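Local coordinates for coelenterazine-binding protein with bound coelenterazine (Renilla muelleri, PDB 2HPS) that binds the luciferin coelenterazine and probably makes it available for reaction with luciferase and oxygen only when calcium is bound, at residues 111-116 with 121-126; 142-147 with 153-158; 147-152 with 160-165. All coordinates share one frame; numbering follows the deposited sequence.

Interaction 1 of 3, residues 111-116 with 121-126; sequences IDTDKD and LPEFKA. With CTZ (c2-hydroxy-coelenterazine), chain B.
The Glu123 carboxylate is met from above its plane by the backbone N of Thr113, which stands 44° out of that plane and 3.1 Å from Glu123 OE2; the bond ties the EF-hand loop that follows helix 102-111 to the start of helix 121-131 in the third EF-hand. Beside it, the Phe124 ring lies next to Ile111 and meets the ligand obliquely, its CZ 3.4 Å from CTZ C31, while the ring of Phe144 packs against it edge-to-face.

A second, very short bond runs from Thr113 OG1 to Glu123 OE2 (2.5 Å). Thr113 chi1 of 66° sets OG1 between the backbone N and the carbonyl carbon, and the hydroxyl and the N-H of Thr113 both end on Glu123 OE2. The other carboxylate oxygen, OE1, accepts from Ser120 N. A water that takes the N-H of Asp114 also lies 2.6 Å from Glu123 OE2.

Glu123, Asp112, Asp114 and Asp116 are expected calcium ligands, but no metal is bound here; the gathered negative charge, with Asp114 OD2 4.1 Å from Glu123 OE2, is consistent with a site awaiting its cation. With an alanine at Glu123, the N-H and hydroxyl of Thr113 would probably lose their shared acceptor, leaving the loop less firmly tied to the helix.

On the inner side Ile111 CG2 rests on Phe124 CA at 3.7 Å, and Ile111 CD1 touches the ligand. A second water donates to Glu123 O at 2.7 Å and, weakly, to Ile111 O.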
loop_
_atom_site.group_PDB
_atom_site.type_symbol
_atom_site.label_atom_id
_atom_site.label_comp_id
_atom_site.label_asym_id
_atom_site.label_seq_id
_atom_site.Cartn_x
_atom_site.Cartn_y
_atom_site.Cartn_z
ATOM N N ILE A 111 -5.305 -1.414 -11.423
ATOM C CA ILE A 111 -5.776 -2.808 -11.462
ATOM C C ILE A 111 -7.012 -2.947 -12.364
ATOM O O ILE A 111 -7.174 -3.947 -13.090
ATOM C CB ILE A 111 -6.155 -3.326 -10.050
ATOM C CG1 ILE A 111 -5.020 -3.077 -9.043
ATOM C CG2 ILE A 111 -6.496 -4.819 -10.094
ATOM C CD1 ILE A 111 -5.413 -3.383 -7.584
ATOM N N ASP A 112 -7.880 -1.941 -12.270
ATOM C CA ASP A 112 -9.227 -1.923 -12.860
ATOM C C ASP A 112 -9.140 -1.638 -14.356
ATOM O O ASP A 112 -9.306 -0.502 -14.780
ATOM C CB ASP A 112 -10.044 -0.841 -12.140
ATOM C CG ASP A 112 -11.500 -0.756 -12.601
ATOM O OD1 ASP A 112 -11.960 -1.607 -13.398
ATOM O OD2 ASP A 112 -12.158 0.188 -12.132
ATOM N N THR A 113 -8.877 -2.685 -15.136
ATOM C CA THR A 113 -8.577 -2.526 -16.567
ATOM C C THR A 113 -9.758 -2.030 -17.388
ATOM O O THR A 113 -9.568 -1.298 -18.365
ATOM C CB THR A 113 -7.978 -3.805 -17.202
ATOM O OG1 THR A 113 -8.939 -4.865 -17.201
ATOM C CG2 THR A 113 -6.751 -4.256 -16.437
ATOM N N ASP A 114 -10.970 -2.417 -16.993
ATOM C CA ASP A 114 -12.176 -1.976 -17.700
ATOM C C ASP A 114 -12.615 -0.601 -17.220
ATOM O O ASP A 114 -13.487 0.026 -17.824
ATOM C CB ASP A 114 -13.309 -2.984 -17.517
ATOM C CG ASP A 114 -12.966 -4.345 -18.081
ATOM O OD1 ASP A 114 -12.617 -4.419 -19.290
ATOM O OD2 ASP A 114 -13.037 -5.336 -17.319
ATOM N N LYS A 115 -12.003 -0.136 -16.133
ATOM C CA LYS A 115 -12.368 1.130 -15.482
ATOM C C LYS A 115 -13.856 1.164 -15.058
ATOM O O LYS A 115 -14.539 2.189 -15.189
ATOM C CB LYS A 115 -11.975 2.329 -16.363
ATOM C CG LYS A 115 -10.461 2.416 -16.662
ATOM C CD LYS A 115 -9.640 2.807 -15.415
ATOM C CE LYS A 115 -8.120 2.762 -15.686
ATOM N NZ LYS A 115 -7.637 1.410 -16.130
ATOM N N ASP A 116 -14.338 0.038 -14.534
ATOM C CA ASP A 116 -15.754 -0.135 -14.170
ATOM C C ASP A 116 -16.013 -0.246 -12.659
ATOM O O ASP A 116 -17.146 -0.506 -12.224
ATOM C CB ASP A 116 -16.351 -1.356 -14.891
ATOM C CG ASP A 116 -15.619 -2.658 -14.574
ATOM O OD1 ASP A 116 -14.652 -2.640 -13.783
ATOM O OD2 ASP A 116 -16.023 -3.716 -15.115
ATOM N N LEU A 121 -9.875 -11.602 -9.972
ATOM C CA LEU A 121 -8.642 -12.244 -9.535
ATOM C C LEU A 121 -7.500 -12.111 -10.560
ATOM O O LEU A 121 -6.404 -11.696 -10.176
ATOM C CB LEU A 121 -8.872 -13.702 -9.109
ATOM C CG LEU A 121 -7.619 -14.519 -8.776
ATOM C CD1 LEU A 121 -6.844 -13.943 -7.590
ATOM C CD2 LEU A 121 -8.051 -15.976 -8.496
ATOM N N PRO A 122 -7.723 -12.492 -11.841
ATOM C CA PRO A 122 -6.631 -12.315 -12.807
ATOM C C PRO A 122 -6.044 -10.895 -12.816
ATOM O O PRO A 122 -4.822 -10.732 -12.842
ATOM C CB PRO A 122 -7.303 -12.632 -14.147
ATOM C CG PRO A 122 -8.333 -13.651 -13.781
ATOM C CD PRO A 122 -8.890 -13.160 -12.466
ATOM N N GLU A 123 -6.905 -9.883 -12.776
ATOM C CA GLU A 123 -6.442 -8.488 -12.769
ATOM C C GLU A 123 -5.579 -8.157 -11.546
ATOM O O GLU A 123 -4.480 -7.583 -11.652
ATOM C CB GLU A 123 -7.644 -7.541 -12.785
ATOM C CG GLU A 123 -8.283 -7.433 -14.154
ATOM C CD GLU A 123 -9.538 -6.585 -14.131
ATOM O OE1 GLU A 123 -10.416 -6.817 -13.266
ATOM O OE2 GLU A 123 -9.637 -5.679 -14.978
ATOM N N PHE A 124 -6.119 -8.523 -10.393
ATOM C CA PHE A 124 -5.531 -8.269 -9.081
ATOM C C PHE A 124 -4.196 -9.001 -8.952
ATOM O O PHE A 124 -3.194 -8.403 -8.562
ATOM C CB PHE A 124 -6.534 -8.768 -8.059
ATOM C CG PHE A 124 -6.137 -8.573 -6.630
ATOM C CD1 PHE A 124 -6.711 -7.541 -5.873
ATOM C CD2 PHE A 124 -5.263 -9.465 -6.005
ATOM C CE1 PHE A 124 -6.379 -7.388 -4.510
ATOM C CE2 PHE A 124 -4.930 -9.314 -4.655
ATOM C CZ PHE A 124 -5.491 -8.292 -3.911
ATOM N N LYS A 125 -4.178 -10.281 -9.314
ATOM C CA LYS A 125 -2.941 -11.080 -9.256
ATOM C C LYS A 125 -1.837 -10.525 -10.170
ATOM O O LYS A 125 -0.666 -10.448 -9.753
ATOM C CB LYS A 125 -3.251 -12.544 -9.585
ATOM C CG LYS A 125 -2.067 -13.516 -9.504
ATOM C CD LYS A 125 -2.531 -14.942 -9.884
ATOM C CE LYS A 125 -1.373 -15.948 -9.970
ATOM N NZ LYS A 125 -0.480 -15.680 -11.157
ATOM N N ALA A 126 -2.200 -10.131 -11.394
ATOM C CA ALA A 126 -1.225 -9.563 -12.344
ATOM C C ALA A 126 -0.610 -8.285 -11.789
ATOM O O ALA A 126 0.617 -8.078 -11.870
ATOM C CB ALA A 126 -1.878 -9.292 -13.704
HETATM N N1 CTZ B . 1.605 -2.825 -2.203
HETATM C C2 CTZ B . 2.902 -2.772 -2.610
HETATM C C3 CTZ B . 3.406 -4.103 -2.265
HETATM N N4 CTZ B . 2.453 -4.851 -1.717
HETATM C C5 CTZ B . 2.467 -6.117 -1.249
HETATM C C6 CTZ B . 1.295 -6.637 -0.692
HETATM N N7 CTZ B . 0.166 -5.900 -0.628
HETATM C C8 CTZ B . 0.117 -4.634 -1.098
HETATM C C9 CTZ B . 1.360 -4.066 -1.670
HETATM C C10 CTZ B . 3.604 -1.593 -3.241
HETATM C C11 CTZ B . 3.601 -0.489 -2.215
HETATM C C12 CTZ B . 2.844 0.659 -2.443
HETATM C C13 CTZ B . 2.807 1.689 -1.511
HETATM C C14 CTZ B . 3.554 1.555 -0.337
HETATM C C15 CTZ B . 4.312 0.399 -0.093
HETATM C C16 CTZ B . 4.337 -0.630 -1.037
HETATM O O17 CTZ B . 3.518 2.557 0.577
HETATM O O18 CTZ B . 4.613 -4.528 -2.447
HETATM C C19 CTZ B . 1.288 -8.034 -0.203
HETATM C C20 CTZ B . 2.409 -8.604 0.405
HETATM C C21 CTZ B . 2.370 -9.926 0.842
HETATM C C22 CTZ B . 1.212 -10.694 0.657
HETATM C C23 CTZ B . 0.096 -10.145 0.041
HETATM C C24 CTZ B . 0.134 -8.814 -0.394
HETATM O O25 CTZ B . 1.208 -11.985 1.088
HETATM C C26 CTZ B . -1.125 -3.764 -1.023
HETATM C C27 CTZ B . -1.996 -4.051 -2.218
HETATM C C28 CTZ B . -2.223 -3.087 -3.199
HETATM C C29 CTZ B . -3.042 -3.397 -4.286
HETATM C C30 CTZ B . -3.612 -4.676 -4.390
HETATM C C31 CTZ B . -3.395 -5.634 -3.400
HETATM C C32 CTZ B . -2.587 -5.316 -2.306
HETATM O O HOH W 1 -4.372 -5.863 -13.686
HETATM O O HOH W 2 -11.947 -4.387 -14.920
#

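Interaction 2 of 3, residues 142-147 with 153-158; sequences TCFNTL and GQISRD. With CTZ (c2-hydroxy-coelenterazine), chain B.
Phe144 and Ile155 run antiparallel alongside one another, the ring reaching out from helix 137-147 and the isoleucine chain reaching back toward that helix. The two overlap where Ile155 CD1 comes obliquely against the ring, 3.7 Å from Phe144 CD1. Farther along, the rim of the same ring abuts backbone: Phe144 CZ is 3.4 Å from Gly153 O, with both Gly153 O and Gln154 N at the ring edge, near its plane. The ring gets there because CG stands anti to the Phe144 backbone N (chi1 176°), which turns an otherwise glancing CB direction into a reach toward the loop.

Ile155 points its CB toward the helix and extends CG1 and CD1 beyond it. CD1 thereby lands between two helix residues, touching Leu147 CB at 3.6 Å as well as the phenyl ring. Ile155 CG1 passes over the last turn of the helix, 3.9 Å from Leu147 O.

These residues belong to the fourth EF-hand. Ile155 occupies the hydrophobic position of its loop and sits in strand 154-156, whose backbone pairs with Val119 of the third hand, the short antiparallel link usual between paired EF-hands. The axes of helix 142-147 and strand 154-156 approach to 8.5 Å, with an angle of 54° between their N-to-C directions. Gly153, at the loop position where glycine is usual, has a positive phi.

Beyond the strand, Ser156 is the N-cap of helix 157-169. Its side chain caps a backbone N just past Asp158, and its own N binds Glu159 OE1, the reciprocal bonds of a capping box. On the inner side of helix 137-147, Cys143 SG faces the ligand, 3.8 Å from CTZ C24.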
loop_
_atom_site.group_PDB
_atom_site.type_symbol
_atom_site.label_atom_id
_atom_site.label_comp_id
_atom_site.label_asym_id
_atom_site.label_seq_id
_atom_site.Cartn_x
_atom_site.Cartn_y
_atom_site.Cartn_z
ATOM N N THR A 142 -4.398 -15.687 -1.980
ATOM C CA THR A 142 -4.844 -15.557 -0.596
ATOM C C THR A 142 -5.275 -14.124 -0.298
ATOM O O THR A 142 -6.322 -13.898 0.318
ATOM C CB THR A 142 -3.757 -16.008 0.401
ATOM O OG1 THR A 142 -3.583 -17.429 0.290
ATOM C CG2 THR A 142 -4.142 -15.637 1.824
ATOM N N CYS A 143 -4.458 -13.167 -0.747
ATOM C CA CYS A 143 -4.726 -11.755 -0.533
ATOM C C CYS A 143 -6.067 -11.338 -1.188
ATOM O O CYS A 143 -6.940 -10.718 -0.529
ATOM C CB CYS A 143 -3.546 -10.919 -1.059
ATOM S SG CYS A 143 -3.675 -9.136 -0.720
ATOM N N PHE A 144 -6.231 -11.699 -2.459
ATOM C CA PHE A 144 -7.480 -11.438 -3.185
ATOM C C PHE A 144 -8.668 -12.022 -2.431
ATOM O O PHE A 144 -9.680 -11.339 -2.218
ATOM C CB PHE A 144 -7.454 -12.068 -4.581
ATOM C CG PHE A 144 -8.760 -11.907 -5.331
ATOM C CD1 PHE A 144 -9.028 -10.743 -6.058
ATOM C CD2 PHE A 144 -9.752 -12.896 -5.255
ATOM C CE1 PHE A 144 -10.253 -10.567 -6.727
ATOM C CE2 PHE A 144 -10.985 -12.733 -5.921
ATOM C CZ PHE A 144 -11.229 -11.573 -6.661
ATOM N N ASN A 145 -8.554 -13.304 -2.066
ATOM C CA ASN A 145 -9.671 -13.998 -1.419
ATOM C C ASN A 145 -10.148 -13.302 -0.141
ATOM O O ASN A 145 -11.344 -13.179 0.106
ATOM C CB ASN A 145 -9.280 -15.449 -1.137
ATOM C CG ASN A 145 -10.455 -16.281 -0.635
ATOM O OD1 ASN A 145 -11.497 -16.356 -1.306
ATOM N ND2 ASN A 145 -10.295 -16.901 0.541
ATOM N N THR A 146 -9.207 -12.826 0.669
ATOM C CA THR A 146 -9.543 -12.105 1.880
ATOM C C THR A 146 -10.164 -10.722 1.586
ATOM O O THR A 146 -11.165 -10.334 2.201
ATOM C CB THR A 146 -8.315 -11.989 2.832
ATOM O OG1 THR A 146 -7.819 -13.308 3.174
ATOM C CG2 THR A 146 -8.704 -11.219 4.105
ATOM N N LEU A 147 -9.588 -9.983 0.638
ATOM C CA LEU A 147 -10.087 -8.644 0.330
ATOM C C LEU A 147 -11.447 -8.667 -0.353
ATOM O O LEU A 147 -12.195 -7.688 -0.311
ATOM C CB LEU A 147 -9.081 -7.884 -0.529
ATOM C CG LEU A 147 -8.153 -6.948 0.251
ATOM C CD1 LEU A 147 -7.326 -7.688 1.264
ATOM C CD2 LEU A 147 -7.219 -6.263 -0.728
ATOM N N GLY A 153 -16.024 -12.974 -5.992
ATOM C CA GLY A 153 -15.038 -13.264 -7.026
ATOM C C GLY A 153 -14.554 -12.001 -7.699
ATOM O O GLY A 153 -13.890 -12.061 -8.720
ATOM N N GLN A 154 -14.906 -10.849 -7.136
ATOM C CA GLN A 154 -14.390 -9.564 -7.617
ATOM C C GLN A 154 -14.503 -8.551 -6.497
ATOM O O GLN A 154 -15.395 -8.647 -5.643
ATOM C CB GLN A 154 -15.135 -9.070 -8.862
ATOM C CG GLN A 154 -16.660 -9.002 -8.700
ATOM C CD GLN A 154 -17.352 -8.454 -9.929
ATOM O OE1 GLN A 154 -16.805 -8.492 -11.033
ATOM N NE2 GLN A 154 -18.565 -7.925 -9.743
ATOM N N ILE A 155 -13.585 -7.584 -6.502
ATOM C CA ILE A 155 -13.541 -6.580 -5.455
ATOM C C ILE A 155 -13.907 -5.219 -6.056
ATOM O O ILE A 155 -13.280 -4.772 -7.026
ATOM C CB ILE A 155 -12.140 -6.473 -4.795
ATOM C CG1 ILE A 155 -11.700 -7.834 -4.220
ATOM C CG2 ILE A 155 -12.172 -5.413 -3.674
ATOM C CD1 ILE A 155 -10.169 -7.961 -3.988
ATOM N N SER A 156 -14.929 -4.600 -5.470
ATOM C CA SER A 156 -15.394 -3.290 -5.911
ATOM C C SER A 156 -14.454 -2.201 -5.394
ATOM O O SER A 156 -13.674 -2.419 -4.451
ATOM C CB SER A 156 -16.824 -3.018 -5.433
ATOM O OG SER A 156 -16.876 -2.715 -4.043
ATOM N N ARG A 157 -14.539 -1.028 -6.012
ATOM C CA ARG A 157 -13.763 0.112 -5.544
ATOM C C ARG A 157 -14.049 0.428 -4.067
ATOM O O ARG A 157 -13.120 0.592 -3.276
ATOM C CB ARG A 157 -14.050 1.330 -6.415
ATOM C CG ARG A 157 -13.098 2.509 -6.121
ATOM C CD ARG A 157 -13.471 3.731 -6.938
ATOM N NE ARG A 157 -13.375 3.516 -8.387
ATOM C CZ ARG A 157 -14.423 3.484 -9.207
ATOM N NH1 ARG A 157 -15.650 3.612 -8.719
ATOM N NH2 ARG A 157 -14.258 3.313 -10.512
ATOM N N ASP A 158 -15.329 0.491 -3.692
ATOM C CA ASP A 158 -15.721 0.773 -2.308
ATOM C C ASP A 158 -15.200 -0.294 -1.340
ATOM O O ASP A 158 -14.768 0.023 -0.223
ATOM C CB ASP A 158 -17.249 0.858 -2.189
ATOM C CG ASP A 158 -17.815 2.132 -2.775
ATOM O OD1 ASP A 158 -17.064 3.127 -2.912
ATOM O OD2 ASP A 158 -19.029 2.141 -3.105
HETATM N N1 CTZ B . 1.605 -2.825 -2.203
HETATM C C2 CTZ B . 2.902 -2.772 -2.610
HETATM C C3 CTZ B . 3.406 -4.103 -2.265
HETATM N N4 CTZ B . 2.453 -4.851 -1.717
HETATM C C5 CTZ B . 2.467 -6.117 -1.249
HETATM C C6 CTZ B . 1.295 -6.637 -0.692
HETATM N N7 CTZ B . 0.166 -5.900 -0.628
HETATM C C8 CTZ B . 0.117 -4.634 -1.098
HETATM C C9 CTZ B . 1.360 -4.066 -1.670
HETATM C C10 CTZ B . 3.604 -1.593 -3.241
HETATM C C11 CTZ B . 3.601 -0.489 -2.215
HETATM C C12 CTZ B . 2.844 0.659 -2.443
HETATM C C13 CTZ B . 2.807 1.689 -1.511
HETATM C C14 CTZ B . 3.554 1.555 -0.337
HETATM C C15 CTZ B . 4.312 0.399 -0.093
HETATM C C16 CTZ B . 4.337 -0.630 -1.037
HETATM O O17 CTZ B . 3.518 2.557 0.577
HETATM O O18 CTZ B . 4.613 -4.528 -2.447
HETATM C C19 CTZ B . 1.288 -8.034 -0.203
HETATM C C20 CTZ B . 2.409 -8.604 0.405
HETATM C C21 CTZ B . 2.370 -9.926 0.842
HETATM C C22 CTZ B . 1.212 -10.694 0.657
HETATM C C23 CTZ B . 0.096 -10.145 0.041
HETATM C C24 CTZ B . 0.134 -8.814 -0.394
HETATM O O25 CTZ B . 1.208 -11.985 1.088
HETATM C C26 CTZ B . -1.125 -3.764 -1.023
HETATM C C27 CTZ B . -1.996 -4.051 -2.218
HETATM C C28 CTZ B . -2.223 -3.087 -3.199
HETATM C C29 CTZ B . -3.042 -3.397 -4.286
HETATM C C30 CTZ B . -3.612 -4.676 -4.390
HETATM C C31 CTZ B . -3.395 -5.634 -3.400
HETATM C C32 CTZ B . -2.587 -5.316 -2.306
#

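Interaction 3 of 3, residues 147-152 with 160-165; sequences LDFNKN and FLVTVN. With CTZ (c2-hydroxy-coelenterazine), chain B.
Leu147 lies across Thr163, roughly perpendicular to it, its branch point CG 3.8 Å from Thr163 OG1 and close to CG2 as well. Leu147 CD2 also approaches the Phe160 ring obliquely, 4.3 Å from CE1. The edge of that ring meets the ligand, Phe160 CZ being 3.8 Å from CTZ C29. Nearer the surface, Phe149 lays CE2 4.2 Å from Val162 CB. Its chi1 of 61° sets the ring between its own backbone N and carbonyl carbon, a direction that brings it to helix 157-169.

In the next shell, Phe180 and Leu176 of helix 175-180 pack on Leu147 and Phe149 respectively, and both also touch Thr163. The bonds of Asp148, an expected calcium ligand, shape the EF-hand loop turn that carries Phe149: its OD1 uses the syn lone pair to accept from Asn152 N (2.8 Å), and its carbonyl O takes Lys151 N and Lys151 NZ from opposite faces.

One water donates to Leu147 O (2.7 Å) and hydrogen-bonds Thr163 OG1 (2.8 Å). The apolar packing is thus joined by a solvent bridge that gives the last-turn carbonyl and the buried hydroxyl a shared partner.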
loop_
_atom_site.group_PDB
_atom_site.type_symbol
_atom_site.label_atom_id
_atom_site.label_comp_id
_atom_site.label_asym_id
_atom_site.label_seq_id
_atom_site.Cartn_x
_atom_site.Cartn_y
_atom_site.Cartn_z
ATOM N N LEU A 147 -9.588 -9.983 0.638
ATOM C CA LEU A 147 -10.087 -8.644 0.330
ATOM C C LEU A 147 -11.447 -8.667 -0.353
ATOM O O LEU A 147 -12.195 -7.688 -0.311
ATOM C CB LEU A 147 -9.081 -7.884 -0.529
ATOM C CG LEU A 147 -8.153 -6.948 0.251
ATOM C CD1 LEU A 147 -7.326 -7.688 1.264
ATOM C CD2 LEU A 147 -7.219 -6.263 -0.728
ATOM N N ASP A 148 -11.743 -9.800 -0.983
ATOM C CA ASP A 148 -13.065 -10.113 -1.534
ATOM C C ASP A 148 -13.954 -10.537 -0.357
ATOM O O ASP A 148 -14.360 -11.710 -0.240
ATOM C CB ASP A 148 -12.917 -11.241 -2.575
ATOM C CG ASP A 148 -14.250 -11.669 -3.210
ATOM O OD1 ASP A 148 -15.219 -10.875 -3.239
ATOM O OD2 ASP A 148 -14.305 -12.821 -3.689
ATOM N N PHE A 149 -14.237 -9.585 0.531
ATOM C CA PHE A 149 -14.874 -9.914 1.799
ATOM C C PHE A 149 -16.360 -10.224 1.642
ATOM O O PHE A 149 -16.975 -10.857 2.526
ATOM C CB PHE A 149 -14.567 -8.876 2.894
ATOM C CG PHE A 149 -15.037 -7.466 2.585
ATOM C CD1 PHE A 149 -16.385 -7.113 2.738
ATOM C CD2 PHE A 149 -14.123 -6.482 2.232
ATOM C CE1 PHE A 149 -16.814 -5.807 2.491
ATOM C CE2 PHE A 149 -14.544 -5.172 1.993
ATOM C CZ PHE A 149 -15.886 -4.834 2.129
ATOM N N ASN A 150 -16.926 -9.797 0.515
ATOM C CA ASN A 150 -18.273 -10.232 0.145
ATOM C C ASN A 150 -18.301 -11.504 -0.688
ATOM O O ASN A 150 -19.384 -12.002 -1.021
ATOM C CB ASN A 150 -19.046 -9.095 -0.525
ATOM C CG ASN A 150 -19.429 -8.021 0.470
ATOM O OD1 ASN A 150 -19.814 -8.323 1.606
ATOM N ND2 ASN A 150 -19.291 -6.770 0.072
ATOM N N LYS A 151 -17.117 -12.038 -0.997
ATOM C CA LYS A 151 -16.968 -13.320 -1.714
ATOM C C LYS A 151 -17.767 -13.391 -3.026
ATOM O O LYS A 151 -18.542 -14.335 -3.259
ATOM C CB LYS A 151 -17.252 -14.521 -0.788
ATOM C CG LYS A 151 -16.245 -14.682 0.360
ATOM C CD LYS A 151 -14.857 -15.066 -0.175
ATOM C CE LYS A 151 -13.890 -15.289 0.982
ATOM N NZ LYS A 151 -13.541 -13.987 1.666
ATOM N N ASN A 152 -17.557 -12.376 -3.866
ATOM C CA ASN A 152 -18.192 -12.255 -5.183
ATOM C C ASN A 152 -17.259 -12.616 -6.323
ATOM O O ASN A 152 -17.649 -12.549 -7.495
ATOM C CB ASN A 152 -18.710 -10.829 -5.401
ATOM C CG ASN A 152 -19.886 -10.499 -4.499
ATOM O OD1 ASN A 152 -20.803 -11.311 -4.327
ATOM N ND2 ASN A 152 -19.870 -9.309 -3.928
ATOM N N PHE A 160 -12.520 -2.182 -1.757
ATOM C CA PHE A 160 -11.072 -1.967 -1.682
ATOM C C PHE A 160 -10.770 -0.820 -0.714
ATOM O O PHE A 160 -9.893 -0.934 0.155
ATOM C CB PHE A 160 -10.514 -1.686 -3.071
ATOM C CG PHE A 160 -9.004 -1.612 -3.130
ATOM C CD1 PHE A 160 -8.240 -2.772 -3.109
ATOM C CD2 PHE A 160 -8.357 -0.365 -3.241
ATOM C CE1 PHE A 160 -6.826 -2.707 -3.190
ATOM C CE2 PHE A 160 -6.946 -0.294 -3.318
ATOM C CZ PHE A 160 -6.196 -1.471 -3.295
ATOM N N LEU A 161 -11.527 0.269 -0.830
ATOM C CA LEU A 161 -11.349 1.426 0.060
ATOM C C LEU A 161 -11.592 1.106 1.553
ATOM O O LEU A 161 -10.955 1.689 2.436
ATOM C CB LEU A 161 -12.215 2.605 -0.423
ATOM C CG LEU A 161 -11.880 4.038 -0.008
ATOM C CD1 LEU A 161 -10.407 4.409 -0.271
ATOM C CD2 LEU A 161 -12.831 4.987 -0.743
ATOM N N VAL A 162 -12.509 0.180 1.844
ATOM C CA VAL A 162 -12.717 -0.260 3.223
ATOM C C VAL A 162 -11.403 -0.835 3.802
ATOM O O VAL A 162 -10.969 -0.464 4.914
ATOM C CB VAL A 162 -13.874 -1.281 3.305
ATOM C CG1 VAL A 162 -13.858 -2.025 4.673
ATOM C CG2 VAL A 162 -15.219 -0.544 3.041
ATOM N N THR A 163 -10.778 -1.708 3.022
ATOM C CA THR A 163 -9.507 -2.338 3.415
ATOM C C THR A 163 -8.398 -1.290 3.567
ATOM O O THR A 163 -7.671 -1.289 4.567
ATOM C CB THR A 163 -9.101 -3.436 2.414
ATOM O OG1 THR A 163 -10.029 -4.522 2.548
ATOM C CG2 THR A 163 -7.684 -3.972 2.726
ATOM N N VAL A 164 -8.294 -0.391 2.590
ATOM C CA VAL A 164 -7.264 0.661 2.654
ATOM C C VAL A 164 -7.422 1.501 3.916
ATOM O O VAL A 164 -6.460 1.736 4.652
ATOM C CB VAL A 164 -7.330 1.568 1.404
ATOM C CG1 VAL A 164 -6.434 2.769 1.571
ATOM C CG2 VAL A 164 -6.940 0.761 0.162
ATOM N N ASN A 165 -8.632 1.975 4.186
ATOM C CA ASN A 165 -8.852 2.758 5.402
ATOM C C ASN A 165 -8.540 1.990 6.674
ATOM O O ASN A 165 -7.959 2.532 7.612
ATOM C CB ASN A 165 -10.280 3.304 5.417
ATOM C CG ASN A 165 -10.394 4.579 4.620
ATOM O OD1 ASN A 165 -9.914 5.624 5.066
ATOM N ND2 ASN A 165 -11.011 4.512 3.442
HETATM N N1 CTZ B . 1.605 -2.825 -2.203
HETATM C C2 CTZ B . 2.902 -2.772 -2.610
HETATM C C3 CTZ B . 3.406 -4.103 -2.265
HETATM N N4 CTZ B . 2.453 -4.851 -1.717
HETATM C C5 CTZ B . 2.467 -6.117 -1.249
HETATM C C6 CTZ B . 1.295 -6.637 -0.692
HETATM N N7 CTZ B . 0.166 -5.900 -0.628
HETATM C C8 CTZ B . 0.117 -4.634 -1.098
HETATM C C9 CTZ B . 1.360 -4.066 -1.670
HETATM C C10 CTZ B . 3.604 -1.593 -3.241
HETATM C C11 CTZ B . 3.601 -0.489 -2.215
HETATM C C12 CTZ B . 2.844 0.659 -2.443
HETATM C C13 CTZ B . 2.807 1.689 -1.511
HETATM C C14 CTZ B . 3.554 1.555 -0.337
HETATM C C15 CTZ B . 4.312 0.399 -0.093
HETATM C C16 CTZ B . 4.337 -0.630 -1.037
HETATM O O17 CTZ B . 3.518 2.557 0.577
HETATM O O18 CTZ B . 4.613 -4.528 -2.447
HETATM C C19 CTZ B . 1.288 -8.034 -0.203
HETATM C C20 CTZ B . 2.409 -8.604 0.405
HETATM C C21 CTZ B . 2.370 -9.926 0.842
HETATM C C22 CTZ B . 1.212 -10.694 0.657
HETATM C C23 CTZ B . 0.096 -10.145 0.041
HETATM C C24 CTZ B . 0.134 -8.814 -0.394
HETATM O O25 CTZ B . 1.208 -11.985 1.088
HETATM C C26 CTZ B . -1.125 -3.764 -1.023
HETATM C C27 CTZ B . -1.996 -4.051 -2.218
HETATM C C28 CTZ B . -2.223 -3.087 -3.199
HETATM C C29 CTZ B . -3.042 -3.397 -4.286
HETATM C C30 CTZ B . -3.612 -4.676 -4.390
HETATM C C31 CTZ B . -3.395 -5.634 -3.400
HETATM C C32 CTZ B . -2.587 -5.316 -2.306
HETATM O O HOH W 3 -11.243 -5.207 0.106
#

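Interactions 2 and 3 share Leu147 and interlock along the chain, their centres about 5 Å apart; both belong to the fourth EF-hand, and a probable hydrogen bond from Gly153 N to Asp148 OD2 (2.9 Å) joins them within its loop. Interaction 1, in the third hand, lies about 11 Å from interaction 2 and about 14 Å from interaction 3, measured between centres. Phe124 spans the gap: its CE1 is 3.9 Å from Ile155 CD1 and 4.0 Å from Leu147 CD2. All three contacts reach the bound coelenterazine, so the two probable calcium loops, empty here, are connected through packed side chains to the ligand pocket.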